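Local coordinates for UPF0131 protein ykqA (Bacillus subtilis, PDB 2QIK) that is a putative gamma-glutamylcyclotransferase, which probably releases gamma-glutamyl groups as a cyclic product, at residues Leu4-Gly9 and Gly54-Glu59. Residues are numbered along the deposited sequence; the frame is centred on the assembly and turned at random. Where two conformers were deposited one is given.
Sequences LLFVYG and GYIYGE
Val7 and Glu59 form an antiparallel hydrogen-bonded pair. Val7 N donates to Glu59 O at 2.9 Å, nearly straight at 168°. Glu59 N donates back to Val7 O, also at 2.9 Å but more bent. Two CA-H...O contacts flank this pair: Phe6 CA lies 3.3 Å from Glu59 O, and Gly58 CA lies 3.1 Å from Val7 O. Toward Tyr8 and Gly58 no further direct hydrogen bond joins the two segments. There a water links them: its oxygen donates to Tyr8 O at 2.6 Å and also to Tyr57 O.

The pair joins strand 3-7 to strand 55-63 in the antiparallel sheet of the gamma-glutamylcyclotransferase, AIG2-like fold. On its other side strand 3-7 makes backbone hydrogen bonds, from Leu4 and Phe6, to Leu95 of strand 90-98, consistent with a sheet closed into a barrel. The short axes stand at 127°, so the strands splay strongly. Tyr8 and Gly9 belong to the substrate-binding site inferred from relatives, at the end of strand 3-7.

Side-chain packing centres on Phe6. Its CG is anti to the backbone N (chi1 175°), and the far end of the ring, CZ and CE2, reaches the 56-58 backbone. CZ meets Ile56 O at the ring edge, 3.6 Å away, while CE2 touches Gly58 CA. Ile56 CG2 touches both Tyr8 CB, at 3.7 Å, and Phe6 CE1. Val7 and Glu59 share one face of the sheet.

The polar ends turn to other partners. Glu59 OE1 forms a salt bridge with Arg12 NE, and OE2 hydrogen-bonds Tyr61 OH and Lys13 N. Tyr8 OH hydrogen-bonds Tyr97 O.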
ATOM      1  N   LEU A   4       6.878   0.505  20.107  1.00  8.71           N
ATOM      2  CA  LEU A   4       6.238   0.351  18.825  1.00  8.38           C
ATOM      3  C   LEU A   4       4.741   0.264  19.012  1.00  7.74           C
ATOM      4  O   LEU A   4       4.248  -0.406  19.914  1.00  8.50           O
ATOM      5  CB  LEU A   4       6.767  -0.828  18.048  1.00  9.31           C
ATOM      6  CG  LEU A   4       8.224  -0.759  17.701  1.00 10.50           C
ATOM      7  CD1 LEU A   4       8.623  -2.080  16.977  1.00 15.52           C
ATOM      8  CD2 LEU A   4       8.543   0.410  16.791  1.00 13.69           C
ATOM      9  N   LEU A   5       4.021   0.937  18.127  1.00  7.24           N
ATOM     10  CA  LEU A   5       2.570   1.060  18.160  1.00  7.64           C
ATOM     11  C   LEU A   5       1.989   0.808  16.762  1.00  7.12           C
ATOM     12  O   LEU A   5       2.424   1.463  15.807  1.00  7.80           O
ATOM     13  CB  LEU A   5       2.189   2.466  18.614  1.00  7.72           C
ATOM     14  CG  LEU A   5       0.685   2.785  18.532  1.00  7.75           C
ATOM     15  CD1 LEU A   5      -0.104   2.032  19.523  1.00 10.49           C
ATOM     16  CD2 LEU A   5       0.476   4.277  18.717  1.00  9.19           C
ATOM     17  N   PHE A   6       1.105  -0.166  16.676  1.00  6.53           N
ATOM     18  CA  PHE A   6       0.403  -0.473  15.422  1.00  6.29           C
ATOM     19  C   PHE A   6      -0.959   0.179  15.458  1.00  6.50           C
ATOM     20  O   PHE A   6      -1.743  -0.036  16.378  1.00  8.01           O
ATOM     21  CB  PHE A   6       0.259  -2.010  15.288  1.00  6.25           C
ATOM     22  CG  PHE A   6      -0.540  -2.467  14.098  1.00  6.13           C
ATOM     23  CD1 PHE A   6      -1.865  -2.767  14.215  1.00  7.38           C
ATOM     24  CD2 PHE A   6       0.041  -2.604  12.863  1.00  6.68           C
ATOM     25  CE1 PHE A   6      -2.609  -3.253  13.127  1.00  8.28           C
ATOM     26  CE2 PHE A   6      -0.691  -3.061  11.795  1.00  7.47           C
ATOM     27  CZ  PHE A   6      -1.967  -3.404  11.944  1.00  6.67           C
ATOM     28  N   VAL A   7      -1.228   1.013  14.437  1.00  6.81           N
ATOM     29  CA  VAL A   7      -2.490   1.706  14.334  0.50  6.11           C
ATOM     30  C   VAL A   7      -3.203   1.299  13.046  1.00  6.85           C
ATOM     31  O   VAL A   7      -2.605   1.123  12.008  1.00  7.31           O
ATOM     32  CB  VAL A   7      -2.419   3.272  14.377  0.50  7.18           C
ATOM     33  CG1 VAL A   7      -1.979   3.695  15.816  0.50  7.68           C
ATOM     34  CG2 VAL A   7      -1.480   3.812  13.256  0.50  3.88           C
ATOM     35  N   TYR A   8      -4.521   1.192  13.170  1.00  7.26           N
ATOM     36  CA  TYR A   8      -5.357   0.633  12.101  1.00  7.04           C
ATOM     37  C   TYR A   8      -6.599   1.469  11.774  1.00  7.24           C
ATOM     38  O   TYR A   8      -7.298   1.178  10.816  1.00  8.29           O
ATOM     39  CB  TYR A   8      -5.816  -0.805  12.471  1.00  7.92           C
ATOM     40  CG  TYR A   8      -6.565  -0.869  13.777  1.00  7.15           C
ATOM     41  CD1 TYR A   8      -7.914  -0.558  13.818  1.00  8.40           C
ATOM     42  CD2 TYR A   8      -5.954  -1.205  14.933  1.00  7.44           C
ATOM     43  CE1 TYR A   8      -8.617  -0.551  14.985  1.00  9.13           C
ATOM     44  CE2 TYR A   8      -6.642  -1.203  16.120  1.00  8.71           C
ATOM     45  CZ  TYR A   8      -7.978  -0.885  16.154  1.00  9.20           C
ATOM     46  OH  TYR A   8      -8.727  -0.913  17.330  1.00 11.00           O
ATOM     47  N   GLY A   9      -6.859   2.489  12.586  1.00  6.40           N
ATOM     48  CA  GLY A   9      -8.088   3.217  12.456  1.00  7.26           C
ATOM     49  C   GLY A   9      -7.878   4.718  12.394  1.00  7.22           C
ATOM     50  O   GLY A   9      -7.183   5.235  11.527  1.00  8.05           O
ATOM     51  N   GLY A  54      -7.456 -14.105   8.089  1.00  9.85           N
ATOM     52  CA  GLY A  54      -7.116 -12.877   7.399  1.00 10.86           C
ATOM     53  C   GLY A  54      -6.401 -11.897   8.299  1.00  9.08           C
ATOM     54  O   GLY A  54      -6.081 -12.221   9.455  1.00  8.17           O
ATOM     55  N   TYR A  55      -6.187 -10.705   7.791  1.00  8.35           N
ATOM     56  CA  TYR A  55      -5.316  -9.735   8.401  1.00  7.30           C
ATOM     57  C   TYR A  55      -5.994  -8.394   8.539  1.00  7.48           C
ATOM     58  O   TYR A  55      -6.852  -7.988   7.747  1.00  9.36           O
ATOM     59  CB  TYR A  55      -4.037  -9.582   7.572  1.00  8.12           C
ATOM     60  CG  TYR A  55      -3.234 -10.822   7.514  1.00  8.96           C
ATOM     61  CD1 TYR A  55      -3.490 -11.755   6.518  1.00 10.92           C
ATOM     62  CD2 TYR A  55      -2.290 -11.109   8.467  1.00 10.94           C
ATOM     63  CE1 TYR A  55      -2.805 -12.884   6.457  1.00 14.50           C
ATOM     64  CE2 TYR A  55      -1.551 -12.360   8.360  1.00 12.30           C
ATOM     65  CZ  TYR A  55      -1.910 -13.206   7.318  1.00 14.23           C
ATOM     66  OH  TYR A  55      -1.277 -14.479   7.179  1.00 18.86           O
ATOM     67  N   ILE A  56      -5.526  -7.642   9.536  1.00  6.71           N
ATOM     68  CA  ILE A  56      -5.777  -6.201   9.747  1.00  6.98           C
ATOM     69  C   ILE A  56      -4.539  -5.464   9.256  1.00  6.02           C
ATOM     70  O   ILE A  56      -3.421  -5.782   9.648  1.00  7.54           O
ATOM     71  CB  ILE A  56      -5.911  -5.897  11.255  1.00  8.07           C
ATOM     72  CG1 ILE A  56      -7.026  -6.711  11.885  1.00 10.03           C
ATOM     73  CG2 ILE A  56      -6.157  -4.387  11.476  1.00  9.23           C
ATOM     74  CD1 ILE A  56      -6.707  -7.139  13.321  1.00 10.47           C
ATOM     75  N   TYR A  57      -4.743  -4.470   8.412  1.00  6.16           N
ATOM     76  CA  TYR A  57      -3.689  -3.647   7.854  1.00  6.39           C
ATOM     77  C   TYR A  57      -3.561  -2.329   8.641  1.00  6.13           C
ATOM     78  O   TYR A  57      -4.544  -1.826   9.178  1.00  7.70           O
ATOM     79  CB  TYR A  57      -3.907  -3.392   6.367  1.00  7.13           C
ATOM     80  CG  TYR A  57      -3.701  -4.657   5.600  1.00  7.06           C
ATOM     81  CD1 TYR A  57      -4.729  -5.581   5.365  1.00  7.33           C
ATOM     82  CD2 TYR A  57      -2.415  -5.033   5.244  1.00  7.26           C
ATOM     83  CE1 TYR A  57      -4.502  -6.806   4.794  1.00  7.70           C
ATOM     84  CE2 TYR A  57      -2.175  -6.247   4.637  1.00  7.30           C
ATOM     85  CZ  TYR A  57      -3.212  -7.151   4.420  1.00  7.60           C
ATOM     86  OH  TYR A  57      -2.893  -8.410   3.905  1.00  9.68           O
ATOM     87  N   GLY A  58      -2.354  -1.821   8.751  1.00  6.38           N
ATOM     88  CA  GLY A  58      -2.143  -0.614   9.457  1.00  6.36           C
ATOM     89  C   GLY A  58      -0.712  -0.123   9.304  1.00  6.66           C
ATOM     90  O   GLY A  58      -0.031  -0.432   8.334  1.00  7.34           O
ATOM     91  N   GLU A  59      -0.274   0.683  10.281  1.00  7.59           N
ATOM     92  CA  GLU A  59       0.994   1.388  10.228  1.00  7.81           C
ATOM     93  C   GLU A  59       1.666   1.260  11.585  1.00  8.06           C
ATOM     94  O   GLU A  59       0.964   1.131  12.601  1.00  8.29           O
ATOM     95  CB  GLU A  59       0.728   2.892   9.979  1.00  8.51           C
ATOM     96  CG  GLU A  59      -0.023   3.173   8.686  1.00  9.07           C
ATOM     97  CD  GLU A  59      -0.677   4.521   8.596  1.00 10.91           C
ATOM     98  OE1 GLU A  59      -1.661   4.674   7.809  1.00 12.12           O
ATOM     99  OE2 GLU A  59      -0.348   5.455   9.283  1.00 14.95           O
TER
HETATM  100  O   HOH W   1      -6.593  -0.172   8.661  1.00  7.99           O